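PDB 4LHB: molybdopterin adenylyltransferase from Pyrococcus furiosus, which catalyses the ATP-dependent adenylylation of molybdopterin, releasing diphosphate, a step in the biosynthesis of the molybdenum cofactor. Local coordinates for residues T30-V35 with L62-Y67; V71-I76 with R103-I108; E123-K128 with V138-T143. All blocks are in the same frame, centred on the assembly; numbering follows the deposited sequence.

Contact 1: residues T30-V35 with L62-Y67; sequences TFKFGV and LGEHVY
F33 and H65 pack together on the buried side of two neighbouring strands. H65 CA sits over the face of the F33 ring, 3.9 Å from its centroid. CG of F33 stands between its own backbone N and carbonyl carbon (chi1 79°), and this turn carries the ring across to the other strand. The two aromatic planes meet obliquely. Beside them, G63 has no side chain, and its CA rests on the F31 ring, 3.8 Å from the centroid. F31 also packs on V177 and L181 of helix 163-184. The backbones pair in parallel register. E64 N bonds to F31 O, and F33 N to E64 O. V66 N bonds to F33 O at 2.7 Å, nearly straight at 176°. This is a beta-alpha-beta crossover of the MoaB/Mog fold. The connection runs through helices 40-44 and 51-60; the latter receives F33 on L59 and H65 on I56. Strand 64-71 lies at the sheet edge within the chain. The other face is looser and more exposed. There K32 and E64 run side by side, but K32 NZ stays 4.4 Å from E64 OE1, too far for a salt bridge. K32 CG touches V66 CG1 at 3.8 Å. At the exposed start, T30 OG1 donates to a lone pair of L62 O at 3.1 Å.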
ATOM      1  N   THR C  30     -24.027   6.473  26.620  1.00 70.97           N
ATOM      2  CA  THR C  30     -23.312   7.672  26.124  1.00 63.24           C
ATOM      3  C   THR C  30     -21.776   7.491  25.948  1.00 56.46           C
ATOM      4  O   THR C  30     -21.147   6.678  26.615  1.00 59.25           O
ATOM      5  CB  THR C  30     -23.524   8.830  27.081  1.00 60.35           C
ATOM      6  OG1 THR C  30     -23.047  10.048  26.467  1.00 55.43           O
ATOM      7  CG2 THR C  30     -22.838   8.500  28.432  1.00 47.91           C
ATOM      8  N   PHE C  31     -21.169   8.318  25.109  1.00 46.29           N
ATOM      9  CA  PHE C  31     -19.718   8.231  24.845  1.00 41.54           C
ATOM     10  C   PHE C  31     -18.905   9.418  25.372  1.00 36.38           C
ATOM     11  O   PHE C  31     -19.430  10.494  25.706  1.00 33.27           O
ATOM     12  CB  PHE C  31     -19.489   8.145  23.337  1.00 35.75           C
ATOM     13  CG  PHE C  31     -19.982   9.341  22.615  1.00 30.98           C
ATOM     14  CD1 PHE C  31     -19.136  10.418  22.370  1.00 30.92           C
ATOM     15  CD2 PHE C  31     -21.281   9.418  22.228  1.00 29.57           C
ATOM     16  CE1 PHE C  31     -19.590  11.550  21.704  1.00 30.85           C
ATOM     17  CE2 PHE C  31     -21.752  10.556  21.572  1.00 32.88           C
ATOM     18  CZ  PHE C  31     -20.909  11.633  21.305  1.00 31.35           C
ATOM     19  N   LYS C  32     -17.601   9.225  25.381  1.00 34.35           N
ATOM     20  CA  LYS C  32     -16.693  10.310  25.693  1.00 35.32           C
ATOM     21  C   LYS C  32     -16.069  10.822  24.396  1.00 35.99           C
ATOM     22  O   LYS C  32     -15.865  10.056  23.462  1.00 34.91           O
ATOM     23  CB  LYS C  32     -15.660   9.834  26.698  1.00 34.75           C
ATOM     24  CG  LYS C  32     -16.233   9.693  28.090  1.00 34.95           C
ATOM     25  CD  LYS C  32     -15.664   8.498  28.821  1.00 39.93           C
ATOM     26  CE  LYS C  32     -15.956   8.585  30.326  1.00 44.54           C
ATOM     27  NZ  LYS C  32     -15.082   7.707  31.165  1.00 46.91           N
ATOM     28  N   PHE C  33     -15.811  12.126  24.315  1.00 37.69           N
ATOM     29  CA  PHE C  33     -15.111  12.674  23.155  1.00 36.57           C
ATOM     30  C   PHE C  33     -14.031  13.736  23.376  1.00 36.35           C
ATOM     31  O   PHE C  33     -14.000  14.443  24.401  1.00 37.29           O
ATOM     32  CB  PHE C  33     -16.093  13.187  22.139  1.00 35.16           C
ATOM     33  CG  PHE C  33     -16.659  14.503  22.467  1.00 36.08           C
ATOM     34  CD1 PHE C  33     -16.203  15.651  21.825  1.00 37.94           C
ATOM     35  CD2 PHE C  33     -17.682  14.618  23.401  1.00 37.12           C
ATOM     36  CE1 PHE C  33     -16.760  16.895  22.104  1.00 37.65           C
ATOM     37  CE2 PHE C  33     -18.236  15.861  23.689  1.00 37.45           C
ATOM     38  CZ  PHE C  33     -17.780  17.005  23.035  1.00 37.68           C
ATOM     39  N   GLY C  34     -13.137  13.795  22.379  1.00 34.09           N
ATOM     40  CA  GLY C  34     -12.030  14.735  22.333  1.00 33.62           C
ATOM     41  C   GLY C  34     -12.115  15.551  21.067  1.00 33.03           C
ATOM     42  O   GLY C  34     -12.707  15.127  20.074  1.00 28.60           O
ATOM     43  N   VAL C  35     -11.533  16.739  21.114  1.00 32.50           N
ATOM     44  CA  VAL C  35     -11.471  17.617  19.962  1.00 30.87           C
ATOM     45  C   VAL C  35     -10.026  18.101  19.833  1.00 35.38           C
ATOM     46  O   VAL C  35      -9.349  18.438  20.851  1.00 34.29           O
ATOM     47  CB  VAL C  35     -12.398  18.803  20.190  1.00 30.94           C
ATOM     48  CG1 VAL C  35     -12.466  19.727  18.999  1.00 29.35           C
ATOM     49  CG2 VAL C  35     -13.778  18.298  20.527  1.00 32.79           C
ATOM     50  N   LEU C  62     -24.540  15.479  23.116  1.00 38.54           N
ATOM     51  CA  LEU C  62     -24.652  14.005  22.953  1.00 35.65           C
ATOM     52  C   LEU C  62     -23.641  13.156  23.831  1.00 36.47           C
ATOM     53  O   LEU C  62     -23.991  12.090  24.372  1.00 40.12           O
ATOM     54  CB  LEU C  62     -24.505  13.689  21.461  1.00 38.10           C
ATOM     55  CG  LEU C  62     -25.639  13.413  20.441  1.00 40.98           C
ATOM     56  CD1 LEU C  62     -26.979  13.972  20.854  1.00 37.26           C
ATOM     57  CD2 LEU C  62     -25.295  13.835  19.007  1.00 33.92           C
ATOM     58  N   GLY C  63     -22.397  13.605  24.006  1.00 33.85           N
ATOM     59  CA  GLY C  63     -21.408  12.841  24.817  1.00 29.37           C
ATOM     60  C   GLY C  63     -20.646  13.717  25.790  1.00 27.64           C
ATOM     61  O   GLY C  63     -20.776  14.892  25.746  1.00 28.51           O
ATOM     62  N   GLU C  64     -19.832  13.139  26.651  1.00 29.67           N
ATOM     63  CA  GLU C  64     -19.109  13.868  27.666  1.00 34.74           C
ATOM     64  C   GLU C  64     -17.755  14.364  27.063  1.00 38.83           C
ATOM     65  O   GLU C  64     -16.926  13.570  26.600  1.00 36.55           O
ATOM     66  CB  GLU C  64     -18.898  12.916  28.865  1.00 39.90           C
ATOM     67  CG  GLU C  64     -17.863  13.377  29.918  1.00 47.04           C
ATOM     68  CD  GLU C  64     -17.517  12.315  30.998  1.00 53.87           C
ATOM     69  OE1 GLU C  64     -17.873  11.105  30.858  1.00 59.72           O
ATOM     70  OE2 GLU C  64     -16.864  12.692  32.009  1.00 52.94           O
ATOM     71  N   HIS C  65     -17.531  15.664  27.048  1.00 38.75           N
ATOM     72  CA  HIS C  65     -16.282  16.248  26.513  1.00 37.15           C
ATOM     73  C   HIS C  65     -15.179  15.969  27.437  1.00 36.28           C
ATOM     74  O   HIS C  65     -15.261  16.400  28.555  1.00 37.71           O
ATOM     75  CB  HIS C  65     -16.457  17.745  26.421  1.00 39.46           C
ATOM     76  CG  HIS C  65     -15.219  18.506  26.012  1.00 47.18           C
ATOM     77  ND1 HIS C  65     -14.308  18.017  25.130  1.00 52.44           N
ATOM     78  CD2 HIS C  65     -14.793  19.781  26.348  1.00 44.22           C
ATOM     79  CE1 HIS C  65     -13.357  18.936  24.933  1.00 47.22           C
ATOM     80  NE2 HIS C  65     -13.656  20.009  25.677  1.00 49.61           N
ATOM     81  N   VAL C  66     -14.135  15.249  27.020  1.00 36.68           N
ATOM     82  CA  VAL C  66     -13.022  14.929  27.940  1.00 34.52           C
ATOM     83  C   VAL C  66     -11.649  15.506  27.567  1.00 32.62           C
ATOM     84  O   VAL C  66     -10.688  15.301  28.292  1.00 31.75           O
ATOM     85  CB  VAL C  66     -12.866  13.401  28.119  1.00 37.52           C
ATOM     86  CG1 VAL C  66     -14.148  12.818  28.678  1.00 35.72           C
ATOM     87  CG2 VAL C  66     -12.477  12.718  26.798  1.00 37.75           C
ATOM     88  N   TYR C  67     -11.535  16.213  26.451  1.00 33.46           N
ATOM     89  CA  TYR C  67     -10.213  16.650  25.950  1.00 33.25           C
ATOM     90  C   TYR C  67     -10.325  17.657  24.849  1.00 31.24           C
ATOM     91  O   TYR C  67     -11.102  17.478  23.928  1.00 32.09           O
ATOM     92  CB  TYR C  67      -9.424  15.459  25.404  1.00 32.75           C
ATOM     93  CG  TYR C  67      -7.993  15.764  25.030  1.00 33.75           C
ATOM     94  CD1 TYR C  67      -6.969  15.494  25.911  1.00 35.27           C
ATOM     95  CD2 TYR C  67      -7.653  16.325  23.779  1.00 31.54           C
ATOM     96  CE1 TYR C  67      -5.651  15.761  25.579  1.00 33.49           C
ATOM     97  CE2 TYR C  67      -6.352  16.608  23.456  1.00 30.19           C
ATOM     98  CZ  TYR C  67      -5.347  16.314  24.362  1.00 33.29           C
ATOM     99  OH  TYR C  67      -4.006  16.539  24.064  1.00 35.00           O
TER

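Contact 2: residues V71-I76 with R103-I108; sequences VPDDKI and RRDITI
D73 points its carboxylate into the R103-I108 segment and has more surface buried here than any other residue. OD2 of D73 accepts a weak hydrogen bond from I106 N, long at 3.3 Å but fairly straight (163°). Two of its other close neighbours are acceptors as well. D73 OD2 lies 3.2 Å from R104 O, and D73 OD1 lies 3.2 Å from D105 OD1, with the two carboxylate planes 51° apart. D105 OD2 takes a hydrogen bond from T102 N. I106 fills the middle. Its CG1 lies between the backbone N and the carbonyl carbon (chi1 55°), which directs the chain toward the start of helix 75-87. There I106 CG1 comes to 3.6 Å from K75 N, and I106 CD1 to 3.9 Å from D74 C. R104 brings its CG to 3.7 Å from D73 OD1; its poorly ordered end has a long, weak ion pair from NH1 to D40. The contact joins the turn after strand 64-71 to the segment before helix 107-111, at the C-terminal end of the parallel strands. D73 is the centre of an inverse gamma turn. D74 is the N-cap of helix 75-87, its OD1 taking a weak bond from I76 N. D73 O and D74 also bind Q150 of the second subunit, and D105 O binds K117 of the third. The I106 N-H is a donor among crowded acceptors round D73, and this single weak bond probably offsets their repulsion only in part.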
ATOM      1  N   VAL C  71      -3.136  22.363  18.247  1.00 33.35           N
ATOM      2  CA  VAL C  71      -1.757  21.925  17.938  1.00 29.30           C
ATOM      3  C   VAL C  71      -1.313  22.479  16.582  1.00 29.07           C
ATOM      4  O   VAL C  71      -2.106  22.693  15.665  1.00 30.72           O
ATOM      5  CB  VAL C  71      -1.623  20.373  17.952  1.00 28.09           C
ATOM      6  CG1 VAL C  71      -1.937  19.796  19.331  1.00 29.76           C
ATOM      7  CG2 VAL C  71      -2.464  19.698  16.856  1.00 25.02           C
ATOM      8  N   PRO C  72      -0.035  22.719  16.426  1.00 31.44           N
ATOM      9  CA  PRO C  72       0.431  23.109  15.102  1.00 34.28           C
ATOM     10  C   PRO C  72       0.196  22.028  14.026  1.00 34.48           C
ATOM     11  O   PRO C  72      -0.057  20.877  14.358  1.00 31.90           O
ATOM     12  CB  PRO C  72       1.924  23.316  15.318  1.00 32.39           C
ATOM     13  CG  PRO C  72       2.232  22.488  16.485  1.00 35.20           C
ATOM     14  CD  PRO C  72       1.057  22.559  17.377  1.00 33.94           C
ATOM     15  N   ASP C  73       0.304  22.402  12.754  1.00 36.55           N
ATOM     16  CA  ASP C  73       0.128  21.471  11.644  1.00 35.34           C
ATOM     17  C   ASP C  73       1.371  20.624  11.561  1.00 33.71           C
ATOM     18  O   ASP C  73       2.185  20.791  10.687  1.00 38.08           O
ATOM     19  CB  ASP C  73      -0.188  22.222  10.328  1.00 38.16           C
ATOM     20  CG  ASP C  73      -1.169  21.427   9.365  1.00 50.88           C
ATOM     21  OD1 ASP C  73      -1.744  22.131   8.507  1.00 62.95           O
ATOM     22  OD2 ASP C  73      -1.392  20.140   9.413  1.00 46.42           O
ATOM     23  N   ASP C  74       1.503  19.692  12.496  1.00 35.90           N
ATOM     24  CA  ASP C  74       2.734  18.940  12.748  1.00 32.97           C
ATOM     25  C   ASP C  74       2.384  17.478  13.159  1.00 33.77           C
ATOM     26  O   ASP C  74       1.749  17.234  14.180  1.00 31.12           O
ATOM     27  CB  ASP C  74       3.497  19.635  13.877  1.00 35.55           C
ATOM     28  CG  ASP C  74       4.804  18.903  14.281  1.00 36.55           C
ATOM     29  OD1 ASP C  74       4.759  17.862  14.939  1.00 36.30           O
ATOM     30  OD2 ASP C  74       5.891  19.396  13.963  1.00 39.09           O
ATOM     31  N   LYS C  75       2.842  16.509  12.382  1.00 31.47           N
ATOM     32  CA  LYS C  75       2.495  15.122  12.626  1.00 29.37           C
ATOM     33  C   LYS C  75       2.651  14.638  14.034  1.00 28.05           C
ATOM     34  O   LYS C  75       1.821  13.900  14.505  1.00 26.88           O
ATOM     35  CB  LYS C  75       3.296  14.204  11.710  1.00 27.69           C
ATOM     36  CG  LYS C  75       3.218  12.723  12.021  1.00 27.06           C
ATOM     37  CD  LYS C  75       3.648  12.000  10.754  1.00 28.92           C
ATOM     38  CE  LYS C  75       3.771  10.490  10.857  1.00 29.15           C
ATOM     39  NZ  LYS C  75       4.563   9.992   9.707  1.00 27.78           N
ATOM     40  N   ILE C  76       3.760  14.970  14.674  1.00 28.89           N
ATOM     41  CA  ILE C  76       4.044  14.406  15.978  1.00 27.29           C
ATOM     42  C   ILE C  76       3.132  15.052  17.001  1.00 28.23           C
ATOM     43  O   ILE C  76       2.674  14.363  17.905  1.00 28.08           O
ATOM     44  CB  ILE C  76       5.484  14.631  16.385  1.00 26.62           C
ATOM     45  CG1 ILE C  76       6.386  13.640  15.667  1.00 26.02           C
ATOM     46  CG2 ILE C  76       5.678  14.483  17.899  1.00 26.92           C
ATOM     47  CD1 ILE C  76       7.865  13.898  15.925  1.00 23.90           C
ATOM     48  N   ARG C 103       1.616  21.690   1.725  1.00 46.63           N
ATOM     49  CA  ARG C 103       2.731  20.848   2.276  1.00 46.30           C
ATOM     50  C   ARG C 103       2.605  20.781   3.782  1.00 42.06           C
ATOM     51  O   ARG C 103       3.019  19.836   4.420  1.00 40.56           O
ATOM     52  CB  ARG C 103       4.081  21.499   1.965  1.00 52.02           C
ATOM     53  CG  ARG C 103       4.409  21.605   0.491  1.00 57.76           C
ATOM     54  CD  ARG C 103       5.555  22.578   0.190  1.00 61.01           C
ATOM     55  NE  ARG C 103       5.840  22.617  -1.247  1.00 61.97           N
ATOM     56  CZ  ARG C 103       6.403  21.617  -1.935  1.00 61.47           C
ATOM     57  NH1 ARG C 103       6.782  20.490  -1.325  1.00 57.24           N
ATOM     58  NH2 ARG C 103       6.602  21.745  -3.246  1.00 59.14           N
ATOM     59  N   ARG C 104       2.046  21.852   4.311  1.00 43.41           N
ATOM     60  CA  ARG C 104       1.682  22.020   5.694  1.00 50.80           C
ATOM     61  C   ARG C 104       0.779  20.874   6.204  1.00 45.83           C
ATOM     62  O   ARG C 104       1.019  20.327   7.270  1.00 42.89           O
ATOM     63  CB  ARG C 104       0.913  23.367   5.763  1.00 64.98           C
ATOM     64  CG  ARG C 104       0.984  24.197   7.039  1.00 75.27           C
ATOM     65  CD  ARG C 104       2.392  24.333   7.583  1.00 84.96           C
ATOM     66  NE  ARG C 104       3.451  24.233   6.577  1.00 91.32           N
ATOM     67  CZ  ARG C 104       4.742  24.134   6.884  1.00 96.21           C
ATOM     68  NH1 ARG C 104       5.119  24.137   8.162  1.00 88.14           N
ATOM     69  NH2 ARG C 104       5.660  24.044   5.918  1.00 96.65           N
ATOM     70  N   ASP C 105      -0.229  20.517   5.400  1.00 40.15           N
ATOM     71  CA  ASP C 105      -1.357  19.662   5.797  1.00 36.15           C
ATOM     72  C   ASP C 105      -1.006  18.205   5.948  1.00 30.77           C
ATOM     73  O   ASP C 105      -0.874  17.533   4.972  1.00 32.33           O
ATOM     74  CB  ASP C 105      -2.464  19.754   4.728  1.00 38.93           C
ATOM     75  CG  ASP C 105      -3.112  21.115   4.678  1.00 37.36           C
ATOM     76  OD1 ASP C 105      -3.357  21.677   5.752  1.00 40.99           O
ATOM     77  OD2 ASP C 105      -3.371  21.627   3.587  1.00 38.12           O
ATOM     78  N   ILE C 106      -0.923  17.699   7.168  1.00 29.41           N
ATOM     79  CA  ILE C 106      -0.515  16.316   7.402  1.00 29.11           C
ATOM     80  C   ILE C 106      -1.518  15.470   8.198  1.00 28.13           C
ATOM     81  O   ILE C 106      -1.208  14.306   8.523  1.00 27.29           O
ATOM     82  CB  ILE C 106       0.851  16.262   8.118  1.00 30.33           C
ATOM     83  CG1 ILE C 106       0.852  17.085   9.430  1.00 33.14           C
ATOM     84  CG2 ILE C 106       1.898  16.809   7.184  1.00 29.30           C
ATOM     85  CD1 ILE C 106      -0.258  16.776  10.444  1.00 31.15           C
ATOM     86  N   THR C 107      -2.715  16.023   8.460  1.00 28.21           N
ATOM     87  CA  THR C 107      -3.686  15.403   9.378  1.00 27.45           C
ATOM     88  C   THR C 107      -4.149  14.045   8.915  1.00 26.56           C
ATOM     89  O   THR C 107      -4.001  13.078   9.672  1.00 29.79           O
ATOM     90  CB  THR C 107      -4.932  16.294   9.660  1.00 28.67           C
ATOM     91  OG1 THR C 107      -4.522  17.568  10.170  1.00 28.77           O
ATOM     92  CG2 THR C 107      -5.830  15.633  10.706  1.00 24.48           C
ATOM     93  N   ILE C 108      -4.690  13.959   7.699  1.00 25.43           N
ATOM     94  CA  ILE C 108      -5.111  12.685   7.142  1.00 28.05           C
ATOM     95  C   ILE C 108      -3.920  11.681   6.983  1.00 29.71           C
ATOM     96  O   ILE C 108      -3.995  10.509   7.377  1.00 27.41           O
ATOM     97  CB  ILE C 108      -5.895  12.895   5.811  1.00 28.47           C
ATOM     98  CG1 ILE C 108      -7.162  13.713   6.132  1.00 30.16           C
ATOM     99  CG2 ILE C 108      -6.261  11.552   5.129  1.00 24.70           C
ATOM    100  CD1 ILE C 108      -8.098  13.920   4.963  1.00 30.87           C
TER

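Contact 3: residues E123-K128 with V138-T143; sequences EVFRAK and VLTRAT
T140 O is gripped by two donors from different subunits. R126 NH1 reaches it at 3.2 Å in a weak, bent hydrogen bond (128°), and S120 OG of the third subunit also bonds to it. The contact lays helix 121-133 against the loop that leads into strand 143-148 of the alpha/beta fold, at a subunit interface of the hexamer. Outside the two segments, R126 NE forms a salt bridge with E123 of the third subunit, and E123 of this chain forms the matching one with R126 of the fourth, consistent with a threefold ring of subunits. The R126 chain bends at chi3 (-69°), which carries the guanidinium onward along the loop, toward A142. The side chains of R126 and T140 pass alongside each other, running opposite ways. R126 CD lies 3.3 Å from T140 O, and R126 CG lies 3.9 Å from T140 CB. A142 N stands at the edge of the guanidinium, near its plane. The apolar half of the contact belongs to F125. CG of F125 is anti to its backbone N (chi1 -172°), and the ring extends toward the loop. A142 CB packs over one ring face, 4.2 Å from F125 CG. Next to it, the T140 methyl CG2 presses close to the ring, 3.2 Å from F125 CE2.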
ATOM      1  N   GLU C 123     -17.081  10.635   1.439  1.00 36.45           N
ATOM      2  CA  GLU C 123     -18.010  10.653   0.309  1.00 35.96           C
ATOM      3  C   GLU C 123     -19.283  11.325   0.728  1.00 35.33           C
ATOM      4  O   GLU C 123     -19.785  12.179   0.002  1.00 35.86           O
ATOM      5  CB  GLU C 123     -18.397   9.267  -0.114  1.00 40.05           C
ATOM      6  CG  GLU C 123     -17.295   8.378  -0.615  1.00 46.14           C
ATOM      7  CD  GLU C 123     -17.848   7.241  -1.467  1.00 50.47           C
ATOM      8  OE1 GLU C 123     -19.089   7.076  -1.560  1.00 54.63           O
ATOM      9  OE2 GLU C 123     -17.048   6.497  -2.054  1.00 52.99           O
ATOM     10  N   VAL C 124     -19.804  10.927   1.896  1.00 32.50           N
ATOM     11  CA  VAL C 124     -21.065  11.480   2.404  1.00 34.02           C
ATOM     12  C   VAL C 124     -20.917  12.978   2.689  1.00 35.19           C
ATOM     13  O   VAL C 124     -21.706  13.812   2.193  1.00 34.99           O
ATOM     14  CB  VAL C 124     -21.588  10.675   3.609  1.00 32.21           C
ATOM     15  CG1 VAL C 124     -22.645  11.473   4.344  1.00 29.08           C
ATOM     16  CG2 VAL C 124     -22.111   9.308   3.111  1.00 29.41           C
ATOM     17  N   PHE C 125     -19.838  13.307   3.390  1.00 34.54           N
ATOM     18  CA  PHE C 125     -19.416  14.692   3.586  1.00 36.20           C
ATOM     19  C   PHE C 125     -19.385  15.448   2.273  1.00 36.32           C
ATOM     20  O   PHE C 125     -19.913  16.534   2.168  1.00 34.07           O
ATOM     21  CB  PHE C 125     -18.010  14.780   4.243  1.00 38.28           C
ATOM     22  CG  PHE C 125     -17.631  16.161   4.630  1.00 39.46           C
ATOM     23  CD1 PHE C 125     -17.860  16.615   5.906  1.00 45.95           C
ATOM     24  CD2 PHE C 125     -17.106  17.034   3.704  1.00 46.42           C
ATOM     25  CE1 PHE C 125     -17.542  17.910   6.275  1.00 45.97           C
ATOM     26  CE2 PHE C 125     -16.812  18.334   4.044  1.00 47.15           C
ATOM     27  CZ  PHE C 125     -17.014  18.766   5.340  1.00 49.65           C
ATOM     28  N   ARG C 126     -18.709  14.900   1.287  1.00 37.38           N
ATOM     29  CA  ARG C 126     -18.615  15.588   0.024  1.00 41.28           C
ATOM     30  C   ARG C 126     -19.966  15.720  -0.650  1.00 41.88           C
ATOM     31  O   ARG C 126     -20.243  16.766  -1.236  1.00 43.43           O
ATOM     32  CB  ARG C 126     -17.557  14.937  -0.894  1.00 43.73           C
ATOM     33  CG  ARG C 126     -16.157  15.417  -0.523  1.00 44.78           C
ATOM     34  CD  ARG C 126     -15.026  14.984  -1.438  1.00 42.66           C
ATOM     35  NE  ARG C 126     -14.786  13.558  -1.328  1.00 38.51           N
ATOM     36  CZ  ARG C 126     -14.170  12.973  -0.316  1.00 38.95           C
ATOM     37  NH1 ARG C 126     -13.711  13.681   0.701  1.00 46.86           N
ATOM     38  NH2 ARG C 126     -14.043  11.656  -0.302  1.00 34.63           N
ATOM     39  N   ALA C 127     -20.824  14.711  -0.537  1.00 44.02           N
ATOM     40  CA  ALA C 127     -22.172  14.802  -1.157  1.00 44.71           C
ATOM     41  C   ALA C 127     -22.971  15.931  -0.524  1.00 44.79           C
ATOM     42  O   ALA C 127     -23.524  16.753  -1.229  1.00 49.69           O
ATOM     43  CB  ALA C 127     -22.937  13.489  -1.082  1.00 35.48           C
ATOM     44  N   LYS C 128     -23.011  16.014   0.790  1.00 44.06           N
ATOM     45  CA  LYS C 128     -23.776  17.094   1.389  1.00 50.95           C
ATOM     46  C   LYS C 128     -23.154  18.440   1.004  1.00 52.22           C
ATOM     47  O   LYS C 128     -23.856  19.375   0.646  1.00 63.38           O
ATOM     48  CB  LYS C 128     -23.862  16.954   2.922  1.00 54.98           C
ATOM     49  CG  LYS C 128     -24.800  17.957   3.606  1.00 59.96           C
ATOM     50  CD  LYS C 128     -26.277  17.714   3.273  1.00 61.40           C
ATOM     51  CE  LYS C 128     -27.218  18.806   3.814  1.00 62.23           C
ATOM     52  NZ  LYS C 128     -27.586  19.851   2.802  1.00 61.00           N
ATOM     53  N   VAL C 138     -13.951  19.063  -4.991  1.00 38.19           N
ATOM     54  CA  VAL C 138     -12.742  18.399  -5.503  1.00 37.97           C
ATOM     55  C   VAL C 138     -11.555  18.602  -4.538  1.00 38.59           C
ATOM     56  O   VAL C 138     -10.698  17.725  -4.434  1.00 37.62           O
ATOM     57  CB  VAL C 138     -12.480  18.869  -6.971  1.00 36.55           C
ATOM     58  CG1 VAL C 138     -11.065  18.630  -7.450  1.00 35.38           C
ATOM     59  CG2 VAL C 138     -13.495  18.188  -7.888  1.00 35.45           C
ATOM     60  N   LEU C 139     -11.546  19.725  -3.809  1.00 36.44           N
ATOM     61  CA  LEU C 139     -10.559  19.976  -2.772  1.00 37.82           C
ATOM     62  C   LEU C 139     -10.963  19.479  -1.400  1.00 43.71           C
ATOM     63  O   LEU C 139     -10.127  19.437  -0.511  1.00 47.91           O
ATOM     64  CB  LEU C 139     -10.259  21.479  -2.655  1.00 36.51           C
ATOM     65  CG  LEU C 139      -9.443  22.000  -3.824  1.00 35.99           C
ATOM     66  CD1 LEU C 139      -9.313  23.490  -3.773  1.00 34.38           C
ATOM     67  CD2 LEU C 139      -8.085  21.339  -3.806  1.00 36.88           C
ATOM     68  N   THR C 140     -12.236  19.159  -1.187  1.00 47.21           N
ATOM     69  CA  THR C 140     -12.666  18.776   0.152  1.00 52.29           C
ATOM     70  C   THR C 140     -12.111  17.398   0.502  1.00 53.08           C
ATOM     71  O   THR C 140     -12.309  16.391  -0.239  1.00 50.13           O
ATOM     72  CB  THR C 140     -14.189  18.689   0.344  1.00 53.21           C
ATOM     73  OG1 THR C 140     -14.833  19.852  -0.158  1.00 49.68           O
ATOM     74  CG2 THR C 140     -14.486  18.572   1.808  1.00 56.05           C
ATOM     75  N   ARG C 141     -11.407  17.359   1.625  1.00 47.72           N
ATOM     76  CA  ARG C 141     -10.932  16.088   2.131  1.00 48.53           C
ATOM     77  C   ARG C 141     -11.329  15.955   3.597  1.00 40.51           C
ATOM     78  O   ARG C 141     -11.306  16.910   4.368  1.00 39.61           O
ATOM     79  CB  ARG C 141      -9.433  15.921   1.843  1.00 51.12           C
ATOM     80  CG  ARG C 141      -9.058  16.314   0.397  1.00 56.06           C
ATOM     81  CD  ARG C 141      -7.669  15.856  -0.079  1.00 52.56           C
ATOM     82  NE  ARG C 141      -6.772  15.872   1.058  1.00 50.71           N
ATOM     83  CZ  ARG C 141      -5.660  15.164   1.162  1.00 49.38           C
ATOM     84  NH1 ARG C 141      -5.246  14.394   0.155  1.00 50.09           N
ATOM     85  NH2 ARG C 141      -4.946  15.256   2.282  1.00 48.01           N
ATOM     86  N   ALA C 142     -11.796  14.779   3.947  1.00 36.96           N
ATOM     87  CA  ALA C 142     -12.276  14.519   5.295  1.00 35.18           C
ATOM     88  C   ALA C 142     -12.361  13.051   5.338  1.00 34.04           C
ATOM     89  O   ALA C 142     -12.576  12.417   4.316  1.00 30.63           O
ATOM     90  CB  ALA C 142     -13.656  15.087   5.509  1.00 36.38           C
ATOM     91  N   THR C 143     -12.194  12.494   6.517  1.00 35.56           N
ATOM     92  CA  THR C 143     -12.129  11.046   6.625  1.00 33.82           C
ATOM     93  C   THR C 143     -12.600  10.647   7.987  1.00 28.28           C
ATOM     94  O   THR C 143     -12.647  11.478   8.894  1.00 26.48           O
ATOM     95  CB  THR C 143     -10.679  10.547   6.414  1.00 35.53           C
ATOM     96  OG1 THR C 143     -10.693   9.120   6.263  1.00 43.06           O
ATOM     97  CG2 THR C 143      -9.762  10.939   7.599  1.00 31.47           C
TER

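Overall arrangement
The three contacts follow one another along the chain without overlap. Contacts 1 and 2 adjoin in sequence through strand 64-71, yet their centres are 23 Å apart. Contact 1 lies on strands 32-38 and 64-71, at one edge of the mixed sheet. Contact 2 lies where strand 64-71 gives way to helix 75-87 and at the start of helix 107-111. The centres of contacts 1 and 3 are 24 Å apart, on opposite sides of the chain's centre; contact 3 joins helix 121-133 to the loop leading into strand 143-148. Contacts 2 and 3 touch where I108 packs on R141, A142 and T143. Contact 1 meets no other chain of the assembly, while contacts 2 and 3 also join the hexamer.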